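Torso (Bombyx mori, PDB 5AOQ) binds prothoracicotropic hormone as a probable receptor tyrosine kinase, activating MAPK signalling to ERK and taking part in the initiation of metamorphosis. Local coordinates at residues K63-S68 with I205-H210; G175-N180 with C224-K229; N193-T198 with H237-P242. All blocks are in the same frame, centred on the assembly; numbering follows the deposited sequence.

Interaction 1 of 3, residues K63-S68 with I205-H210; sequences KVRCQS and IWPTAH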
loop_
_atom_site.group_PDB
_atom_site.type_symbol
_atom_site.label_atom_id
_atom_site.label_comp_id
_atom_site.label_asym_id
_atom_site.label_seq_id
_atom_site.Cartn_x
_atom_site.Cartn_y
_atom_site.Cartn_z
ATOM N N LYS A 63 -7.390 -6.249 30.431
ATOM C CA LYS A 63 -6.229 -5.726 31.140
ATOM C C LYS A 63 -5.201 -5.165 30.167
ATOM O O LYS A 63 -4.779 -5.846 29.232
ATOM C CB LYS A 63 -5.585 -6.815 32.003
ATOM C CG LYS A 63 -5.828 -6.671 33.503
ATOM C CD LYS A 63 -5.262 -5.367 34.074
ATOM C CE LYS A 63 -3.760 -5.236 33.850
ATOM N NZ LYS A 63 -3.208 -4.001 34.477
ATOM N N VAL A 64 -4.806 -3.918 30.395
ATOM C CA VAL A 64 -3.764 -3.288 29.598
ATOM C C VAL A 64 -2.398 -3.831 29.997
ATOM O O VAL A 64 -1.946 -3.621 31.124
ATOM C CB VAL A 64 -3.769 -1.754 29.765
ATOM C CG1 VAL A 64 -2.668 -1.118 28.921
ATOM C CG2 VAL A 64 -5.128 -1.179 29.394
ATOM N N ARG A 65 -1.748 -4.533 29.075
ATOM C CA ARG A 65 -0.425 -5.093 29.328
ATOM C C ARG A 65 0.675 -4.143 28.866
ATOM O O ARG A 65 1.670 -3.960 29.562
ATOM C CB ARG A 65 -0.274 -6.450 28.635
ATOM C CG ARG A 65 -1.239 -7.518 29.134
ATOM C CD ARG A 65 -1.074 -7.767 30.627
ATOM N NE ARG A 65 -1.899 -8.873 31.102
ATOM C CZ ARG A 65 -1.961 -9.268 32.371
ATOM N NH1 ARG A 65 -1.244 -8.652 33.301
ATOM N NH2 ARG A 65 -2.742 -10.285 32.710
ATOM N N CYS A 66 0.493 -3.542 27.694
ATOM C CA CYS A 66 1.470 -2.598 27.163
ATOM C C CYS A 66 0.796 -1.416 26.481
ATOM O O CYS A 66 -0.360 -1.504 26.067
ATOM C CB CYS A 66 2.402 -3.292 26.166
ATOM S SG CYS A 66 3.227 -4.775 26.783
ATOM N N GLN A 67 1.518 -0.305 26.383
ATOM C CA GLN A 67 1.100 0.801 25.532
ATOM C C GLN A 67 2.309 1.599 25.064
ATOM O O GLN A 67 3.173 1.965 25.860
ATOM C CB GLN A 67 0.101 1.728 26.243
ATOM C CG GLN A 67 0.653 2.533 27.420
ATOM C CD GLN A 67 -0.261 3.677 27.823
ATOM O OE1 GLN A 67 -1.179 4.045 27.090
ATOM N NE2 GLN A 67 -0.006 4.254 28.991
ATOM N N SER A 68 2.380 1.825 23.758
ATOM C CA SER A 68 3.348 2.751 23.193
ATOM C C SER A 68 2.599 4.039 22.888
ATOM O O SER A 68 1.371 4.048 22.839
ATOM C CB SER A 68 4.003 2.179 21.935
ATOM O OG SER A 68 3.096 2.144 20.848
ATOM N N ILE A 205 6.233 -9.007 19.306
ATOM C CA ILE A 205 6.165 -9.917 20.447
ATOM C C ILE A 205 5.245 -9.395 21.548
ATOM O O ILE A 205 5.498 -8.347 22.151
ATOM C CB ILE A 205 7.575 -10.196 21.034
ATOM C CG1 ILE A 205 8.330 -11.161 20.115
ATOM C CG2 ILE A 205 7.484 -10.790 22.444
ATOM C CD1 ILE A 205 9.737 -11.531 20.576
ATOM N N TRP A 206 4.176 -10.150 21.786
ATOM C CA TRP A 206 3.246 -9.896 22.878
ATOM C C TRP A 206 3.959 -10.148 24.205
ATOM O O TRP A 206 5.036 -10.738 24.218
ATOM C CB TRP A 206 2.013 -10.795 22.742
ATOM C CG TRP A 206 1.336 -10.694 21.414
ATOM C CD1 TRP A 206 1.450 -11.560 20.367
ATOM C CD2 TRP A 206 0.439 -9.663 20.988
ATOM N NE1 TRP A 206 0.679 -11.133 19.315
ATOM C CE2 TRP A 206 0.048 -9.971 19.670
ATOM C CE3 TRP A 206 -0.070 -8.511 21.593
ATOM C CZ2 TRP A 206 -0.830 -9.167 18.948
ATOM C CZ3 TRP A 206 -0.941 -7.715 20.874
ATOM C CH2 TRP A 206 -1.312 -8.046 19.566
ATOM N N PRO A 207 3.367 -9.709 25.330
ATOM C CA PRO A 207 4.155 -9.815 26.563
ATOM C C PRO A 207 4.349 -11.258 27.024
ATOM O O PRO A 207 3.372 -11.957 27.295
ATOM C CB PRO A 207 3.329 -9.019 27.576
ATOM C CG PRO A 207 1.938 -9.084 27.075
ATOM C CD PRO A 207 1.995 -9.233 25.584
ATOM N N THR A 208 5.606 -11.687 27.100
ATOM C CA THR A 208 5.950 -13.028 27.560
ATOM C C THR A 208 6.895 -12.958 28.751
ATOM O O THR A 208 7.440 -11.898 29.061
ATOM C CB THR A 208 6.615 -13.858 26.443
ATOM O OG1 THR A 208 7.858 -13.252 26.068
ATOM C CG2 THR A 208 5.710 -13.948 25.226
ATOM N N ALA A 209 7.088 -14.094 29.415
ATOM C CA ALA A 209 8.014 -14.174 30.536
ATOM C C ALA A 209 9.434 -13.915 30.054
ATOM O O ALA A 209 10.210 -13.221 30.712
ATOM C CB ALA A 209 7.917 -15.533 31.210
ATOM N N HIS A 210 9.765 -14.482 28.898
ATOM C CA HIS A 210 11.077 -14.297 28.289
ATOM C C HIS A 210 10.933 -14.243 26.767
ATOM O O HIS A 210 10.552 -15.235 26.146
ATOM C CB HIS A 210 12.027 -15.422 28.700
ATOM C CG HIS A 210 12.073 -15.657 30.178
ATOM N ND1 HIS A 210 12.746 -14.821 31.042
ATOM C CD2 HIS A 210 11.522 -16.627 30.946
ATOM C CE1 HIS A 210 12.612 -15.268 32.279
ATOM N NE2 HIS A 210 11.874 -16.364 32.247
#
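Two torsions shape how R65 meets P207: with chi1 at -63°, CG stands opposite the carbonyl carbon and beside the backbone N, and a second bend at chi2, -59°, turns the rest of the chain off to one side. Only the aliphatic root of the arginine therefore meets the proline, while the guanidinium leads away. R65 CB comes to 3.8 Å from P207 CG, and R65 CG follows at 4.1 Å from that same P207 CG. The two side chains cross nearly at right angles, so one corner of the pyrrolidine ring abuts the base of the arginine. C66 supplies the second touch, its SG standing 4.3 Å from P207 CB in a loose apolar contact. No hydrogen bond spans the two segments, and the buried surface is small, 96 Å².

Neighbouring residues of a regular strand would project to opposite faces, yet here R65 and C66 both present their CB atoms to the proline. The reason is a classic beta bulge: both residues lie opposite R73 on strand 71-75. The backbone of R65 turns briefly helix-like before C66 resumes the extended course. In this extracellular part of the receptor the bulged edge strand belongs to the first FN3 domain, and P207 to a loop of the second, between strands 198-205 and 212-218, so the contact lies where the two domains adjoin.

Outside the two segments, E75 holds the polar end of R65 by a salt bridge to NE; within the strand, K63 CB lies over one face of the guanidinium, toward its rim. C66 is disulfide-bonded to C188, a covalent tie between the domains alongside the proline contact. D190, implicated in PTTH binding, has its side chain about 8 Å from that of C66.

Interaction 2 of 3, residues G175-N180 with C224-K229; sequences GKFVWN and CEIHVK. With NAG (2-acetamido-2-deoxy-beta-D-glucopyranose), chain E.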
loop_
_atom_site.group_PDB
_atom_site.type_symbol
_atom_site.label_atom_id
_atom_site.label_comp_id
_atom_site.label_asym_id
_atom_site.label_seq_id
_atom_site.Cartn_x
_atom_site.Cartn_y
_atom_site.Cartn_z
ATOM N N GLY A 175 18.458 -19.203 12.877
ATOM C CA GLY A 175 19.037 -18.446 13.976
ATOM C C GLY A 175 18.010 -17.969 14.985
ATOM O O GLY A 175 17.042 -17.296 14.629
ATOM N N LYS A 176 18.233 -18.315 16.250
ATOM C CA LYS A 176 17.340 -17.926 17.338
ATOM C C LYS A 176 17.978 -16.843 18.204
ATOM O O LYS A 176 19.161 -16.921 18.539
ATOM C CB LYS A 176 16.975 -19.141 18.192
ATOM C CG LYS A 176 15.941 -18.850 19.272
ATOM C CD LYS A 176 15.528 -20.108 20.025
ATOM C CE LYS A 176 14.722 -21.059 19.150
ATOM N NZ LYS A 176 14.227 -22.237 19.912
ATOM N N PHE A 177 17.180 -15.840 18.563
ATOM C CA PHE A 177 17.663 -14.654 19.267
ATOM C C PHE A 177 16.916 -14.444 20.578
ATOM O O PHE A 177 15.704 -14.662 20.655
ATOM C CB PHE A 177 17.513 -13.414 18.383
ATOM C CG PHE A 177 18.309 -13.474 17.110
ATOM C CD1 PHE A 177 17.933 -14.323 16.081
ATOM C CD2 PHE A 177 19.424 -12.673 16.935
ATOM C CE1 PHE A 177 18.660 -14.381 14.911
ATOM C CE2 PHE A 177 20.154 -12.725 15.764
ATOM C CZ PHE A 177 19.771 -13.581 14.751
ATOM N N VAL A 178 17.648 -14.014 21.603
ATOM C CA VAL A 178 17.078 -13.766 22.925
ATOM C C VAL A 178 17.791 -12.577 23.571
ATOM O O VAL A 178 18.946 -12.295 23.254
ATOM C CB VAL A 178 17.195 -15.012 23.836
ATOM C CG1 VAL A 178 16.644 -14.732 25.231
ATOM C CG2 VAL A 178 16.476 -16.203 23.216
ATOM N N TRP A 179 17.103 -11.881 24.472
ATOM C CA TRP A 179 17.705 -10.765 25.196
ATOM C C TRP A 179 17.116 -10.618 26.596
ATOM O O TRP A 179 16.017 -11.099 26.869
ATOM C CB TRP A 179 17.528 -9.469 24.404
ATOM C CG TRP A 179 16.097 -9.115 24.123
ATOM C CD1 TRP A 179 15.330 -8.202 24.789
ATOM C CD2 TRP A 179 15.261 -9.666 23.096
ATOM N NE1 TRP A 179 14.071 -8.151 24.240
ATOM C CE2 TRP A 179 14.004 -9.040 23.200
ATOM C CE3 TRP A 179 15.455 -10.627 22.099
ATOM C CZ2 TRP A 179 12.946 -9.344 22.345
ATOM C CZ3 TRP A 179 14.402 -10.928 21.253
ATOM C CH2 TRP A 179 13.165 -10.289 21.383
ATOM N N ASN A 180 17.855 -9.951 27.481
ATOM C CA ASN A 180 17.430 -9.798 28.869
ATOM C C ASN A 180 16.325 -8.766 29.040
ATOM O O ASN A 180 16.195 -7.835 28.247
ATOM C CB ASN A 180 18.623 -9.436 29.762
ATOM C CG ASN A 180 19.249 -8.089 29.416
ATOM O OD1 ASN A 180 19.175 -7.629 28.276
ATOM N ND2 ASN A 180 19.878 -7.457 30.414
ATOM N N CYS A 224 24.810 -9.403 9.326
ATOM C CA CYS A 224 23.414 -9.081 9.618
ATOM C C CYS A 224 23.253 -7.956 10.639
ATOM O O CYS A 224 24.213 -7.538 11.290
ATOM C CB CYS A 224 22.684 -10.318 10.143
ATOM S SG CYS A 224 22.627 -11.726 9.019
ATOM N N GLU A 225 22.016 -7.489 10.774
ATOM C CA GLU A 225 21.662 -6.495 11.779
ATOM C C GLU A 225 20.213 -6.687 12.227
ATOM O O GLU A 225 19.331 -6.986 11.411
ATOM C CB GLU A 225 21.868 -5.079 11.236
ATOM C CG GLU A 225 21.650 -3.986 12.270
ATOM C CD GLU A 225 21.912 -2.599 11.717
ATOM O OE1 GLU A 225 22.095 -2.470 10.488
ATOM O OE2 GLU A 225 21.934 -1.635 12.512
ATOM N N ILE A 226 19.987 -6.523 13.528
ATOM C CA ILE A 226 18.659 -6.681 14.114
ATOM C C ILE A 226 18.339 -5.511 15.045
ATOM O O ILE A 226 19.162 -5.113 15.871
ATOM C CB ILE A 226 18.541 -8.029 14.882
ATOM C CG1 ILE A 226 17.094 -8.272 15.320
ATOM C CG2 ILE A 226 19.487 -8.070 16.083
ATOM C CD1 ILE A 226 16.861 -9.623 15.969
ATOM N N HIS A 227 17.150 -4.941 14.874
ATOM C CA HIS A 227 16.661 -3.877 15.741
ATOM C C HIS A 227 15.582 -4.418 16.672
ATOM O O HIS A 227 14.623 -5.056 16.222
ATOM C CB HIS A 227 16.097 -2.719 14.918
ATOM C CG HIS A 227 16.967 -2.309 13.771
ATOM N ND1 HIS A 227 18.050 -1.469 13.919
ATOM C CD2 HIS A 227 16.907 -2.617 12.455
ATOM C CE1 HIS A 227 18.622 -1.282 12.743
ATOM N NE2 HIS A 227 17.948 -1.968 11.837
ATOM N N VAL A 228 15.753 -4.156 17.968
ATOM C CA VAL A 228 14.780 -4.550 18.982
ATOM C C VAL A 228 14.183 -3.318 19.658
ATOM O O VAL A 228 14.857 -2.623 20.419
ATOM C CB VAL A 228 15.413 -5.466 20.055
ATOM C CG1 VAL A 228 14.401 -5.809 21.146
ATOM C CG2 VAL A 228 15.954 -6.736 19.415
ATOM N N LYS A 229 12.912 -3.063 19.364
ATOM C CA LYS A 229 12.170 -1.964 19.970
ATOM C C LYS A 229 11.411 -2.454 21.199
ATOM O O LYS A 229 10.641 -3.415 21.119
ATOM C CB LYS A 229 11.201 -1.353 18.957
ATOM C CG LYS A 229 10.313 -0.241 19.506
ATOM C CD LYS A 229 11.111 1.007 19.837
ATOM C CE LYS A 229 10.225 2.083 20.441
ATOM N NZ LYS A 229 10.946 3.374 20.617
HETATM C C1 NAG E . 20.569 -6.195 30.274
HETATM C C2 NAG E . 19.837 -4.935 30.734
HETATM C C3 NAG E . 20.709 -3.699 30.503
HETATM C C4 NAG E . 22.108 -3.887 31.082
HETATM C C5 NAG E . 22.707 -5.225 30.653
HETATM C C6 NAG E . 24.010 -5.547 31.351
HETATM C C7 NAG E . 17.374 -4.961 30.610
HETATM C C8 NAG E . 16.181 -4.757 29.724
HETATM N N2 NAG E . 18.565 -4.789 30.029
HETATM O O3 NAG E . 20.087 -2.565 31.097
HETATM O O4 NAG E . 22.963 -2.863 30.582
HETATM O O5 NAG E . 21.801 -6.292 30.959
HETATM O O6 NAG E . 24.365 -4.557 32.305
HETATM O O7 NAG E . 17.261 -5.276 31.788
#
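V228 meets W179 through a single methyl group, CG1, which rests over one face of the indole. It stands 3.7 Å above the ring plane and toward the rim, with W179 CE2 its nearest atom, 3.8 Å from V228 CG1. Measured to the centroid of the five-membered ring the distance from CG1 is 4.1 Å, at 25° from the normal, a CH-pi contact in which a methyl C-H meets the aromatic face. Two residues earlier, I226 makes a plainer apolar contact: its CD1 lies over a face of the F177 ring, 4.1 Å from F177 CD2, and the two side chains slide past each other in opposite senses.

Torsions explain the reach. I226 has both side-chain torsions near 180°, and the extended chain carries CD1 up to the phenyl ring. W179 has chi1 59°, which tucks CG between its backbone N and carbonyl carbon and lays the indole broadside to the valine. The backbones stay well apart, 9.5 Å from F177 CA to I226 CA, and no hydrogen bond crosses between the segments.

Further out, the rings are held by other aromatics: F177 meets Y239 edge-to-face and W179 meets F189 in the same manner, while Q159 touches W179, I226 and V228. Just past the strand end, N180 bears an N-linked glycan through ND2, and its OD1 is hydrogen-bonded to the backbone N of T158. On the other side of strand 223-230, E225 and H227 pack on K21 and I23 of the bound hormone chain. Strand 171-179 belongs to a three-stranded antiparallel sheet and strand 223-230 to a four-stranded one; apolar packing between two such sheets is the core of a beta-sandwich, here that of the second FN3 domain.

Interaction 3 of 3, residues N193-T198 with H237-P242; sequences NICQNT and HKYKTP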
loop_
_atom_site.group_PDB
_atom_site.type_symbol
_atom_site.label_atom_id
_atom_site.label_comp_id
_atom_site.label_asym_id
_atom_site.label_seq_id
_atom_site.Cartn_x
_atom_site.Cartn_y
_atom_site.Cartn_z
ATOM N N ASN A 193 14.649 -7.543 11.586
ATOM C CA ASN A 193 15.924 -8.181 11.269
ATOM C C ASN A 193 16.215 -8.192 9.773
ATOM O O ASN A 193 15.328 -8.464 8.958
ATOM C CB ASN A 193 15.955 -9.613 11.806
ATOM C CG ASN A 193 17.277 -10.307 11.541
ATOM O OD1 ASN A 193 18.346 -9.733 11.755
ATOM N ND2 ASN A 193 17.213 -11.548 11.072
ATOM N N ILE A 194 17.466 -7.899 9.426
ATOM C CA ILE A 194 17.893 -7.871 8.032
ATOM C C ILE A 194 19.330 -8.378 7.888
ATOM O O ILE A 194 20.146 -8.226 8.801
ATOM C CB ILE A 194 17.776 -6.439 7.449
ATOM C CG1 ILE A 194 18.132 -6.408 5.958
ATOM C CG2 ILE A 194 18.658 -5.469 8.227
ATOM C CD1 ILE A 194 17.216 -7.235 5.080
ATOM N N CYS A 195 19.626 -8.988 6.742
ATOM C CA CYS A 195 20.974 -9.462 6.432
ATOM C C CYS A 195 21.388 -9.047 5.026
ATOM O O CYS A 195 20.540 -8.737 4.190
ATOM C CB CYS A 195 21.058 -10.983 6.563
ATOM S SG CYS A 195 20.764 -11.624 8.220
ATOM N N GLN A 196 22.692 -9.067 4.767
ATOM C CA GLN A 196 23.237 -8.644 3.480
ATOM C C GLN A 196 22.734 -9.509 2.326
ATOM O O GLN A 196 22.663 -9.045 1.187
ATOM C CB GLN A 196 24.771 -8.677 3.519
ATOM C CG GLN A 196 25.453 -8.124 2.276
ATOM C CD GLN A 196 26.966 -8.217 2.358
ATOM O OE1 GLN A 196 27.527 -8.474 3.424
ATOM N NE2 GLN A 196 27.633 -8.015 1.227
ATOM N N ASN A 197 22.385 -10.759 2.623
ATOM C CA ASN A 197 21.935 -11.696 1.594
ATOM C C ASN A 197 20.702 -12.496 2.015
ATOM O O ASN A 197 20.545 -13.658 1.638
ATOM C CB ASN A 197 23.075 -12.647 1.221
ATOM C CG ASN A 197 24.243 -11.927 0.576
ATOM O OD1 ASN A 197 24.231 -11.655 -0.625
ATOM N ND2 ASN A 197 25.258 -11.609 1.373
ATOM N N THR A 198 19.832 -11.868 2.797
ATOM C CA THR A 198 18.546 -12.459 3.154
ATOM C C THR A 198 17.504 -11.357 3.279
ATOM O O THR A 198 17.779 -10.294 3.837
ATOM C CB THR A 198 18.618 -13.257 4.471
ATOM O OG1 THR A 198 19.636 -14.260 4.373
ATOM C CG2 THR A 198 17.282 -13.928 4.772
ATOM N N HIS A 237 21.316 -3.754 16.797
ATOM C CA HIS A 237 22.295 -4.775 17.143
ATOM C C HIS A 237 22.840 -5.478 15.906
ATOM O O HIS A 237 22.172 -6.331 15.320
ATOM C CB HIS A 237 21.661 -5.794 18.093
ATOM C CG HIS A 237 22.527 -6.979 18.379
ATOM N ND1 HIS A 237 23.569 -6.942 19.280
ATOM C CD2 HIS A 237 22.505 -8.238 17.882
ATOM C CE1 HIS A 237 24.151 -8.128 19.325
ATOM N NE2 HIS A 237 23.523 -8.933 18.486
ATOM N N LYS A 238 24.049 -5.100 15.503
ATOM C CA LYS A 238 24.714 -5.751 14.383
ATOM C C LYS A 238 25.258 -7.105 14.816
ATOM O O LYS A 238 25.635 -7.290 15.974
ATOM C CB LYS A 238 25.850 -4.883 13.837
ATOM C CG LYS A 238 25.393 -3.607 13.151
ATOM C CD LYS A 238 26.576 -2.841 12.578
ATOM C CE LYS A 238 26.130 -1.578 11.859
ATOM N NZ LYS A 238 27.281 -0.812 11.307
ATOM N N TYR A 239 25.291 -8.051 13.884
ATOM C CA TYR A 239 25.831 -9.375 14.166
ATOM C C TYR A 239 26.129 -10.118 12.869
ATOM O O TYR A 239 25.440 -9.933 11.871
ATOM C CB TYR A 239 24.853 -10.176 15.028
ATOM C CG TYR A 239 23.583 -10.568 14.308
ATOM C CD1 TYR A 239 22.494 -9.708 14.266
ATOM C CD2 TYR A 239 23.470 -11.796 13.671
ATOM C CE1 TYR A 239 21.332 -10.059 13.610
ATOM C CE2 TYR A 239 22.311 -12.156 13.015
ATOM C CZ TYR A 239 21.247 -11.283 12.985
ATOM O OH TYR A 239 20.089 -11.636 12.332
ATOM N N LYS A 240 27.154 -10.965 12.901
ATOM C CA LYS A 240 27.576 -11.715 11.724
ATOM C C LYS A 240 27.306 -13.203 11.923
ATOM O O LYS A 240 27.594 -13.756 12.984
ATOM C CB LYS A 240 29.061 -11.469 11.444
ATOM C CG LYS A 240 29.560 -12.038 10.125
ATOM C CD LYS A 240 31.043 -11.752 9.934
ATOM C CE LYS A 240 31.550 -12.262 8.593
ATOM N NZ LYS A 240 30.889 -11.581 7.447
ATOM N N THR A 241 26.757 -13.850 10.900
ATOM C CA THR A 241 26.489 -15.282 10.965
ATOM C C THR A 241 27.798 -16.065 10.917
ATOM O O THR A 241 28.711 -15.704 10.175
ATOM C CB THR A 241 25.573 -15.745 9.816
ATOM O OG1 THR A 241 26.171 -15.416 8.557
ATOM C CG2 THR A 241 24.207 -15.081 9.918
ATOM N N PRO A 242 27.896 -17.143 11.713
ATOM C CA PRO A 242 29.170 -17.857 11.860
ATOM C C PRO A 242 29.649 -18.516 10.572
ATOM O O PRO A 242 28.876 -18.683 9.628
ATOM C CB PRO A 242 28.855 -18.915 12.922
ATOM C CG PRO A 242 27.393 -19.144 12.801
ATOM C CD PRO A 242 26.806 -17.812 12.445
#
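Within the four-stranded sheet of the second FN3 domain, strands 189-195 and 233-240 flank strand 223-230, and Y239 reaches across that middle strand to N193. With chi1 at 69°, its CG sits between the backbone N and the carbonyl carbon, and the ring extends over the sheet toward the asparagine. The phenol meets the amide at the ring edge, N193 CG lying 3.2 Å from Y239 OH. Amide and ring planes are only 21° apart, although the two side chains as wholes cross at about a right angle. C195 approaches more loosely from another direction, its SG 4.2 Å from Y239 OH. Both N193 and Y239 are buried, and their polar ends come together.

C195 is disulfide-bonded to C224, whose backbone is hydrogen-bonded to that of Y239. On the reverse face I194 packs on I23 of the bound hormone, whose K21 makes weak hydrogen bonds to the carbonyls of C195 and Q196. Inward, F213 and V215 of strand 212-218 lie against N193, while Y163 of strand 159-167 touches Y239.

In the fold
The three contacts sample a surface junction and a domain core. Interaction 1 is superficial and joins the two FN3 domains, whereas interactions 2 and 3 are buried in the second. Interaction 2 spans its facing sheets with wholly apolar and aromatic packing; interaction 3 stays within one sheet and brings polar groups together. Both reach the same four-stranded sheet, where strand 223-230 of interaction 2 runs between the two strands of interaction 3; their centres are about 10 Å apart, and a disulfide and an aromatic contact connect them. Interaction 1 touches interaction 2 where I205 CD1 lies 3.7 Å from W179 CH2, but has no contact with interaction 3.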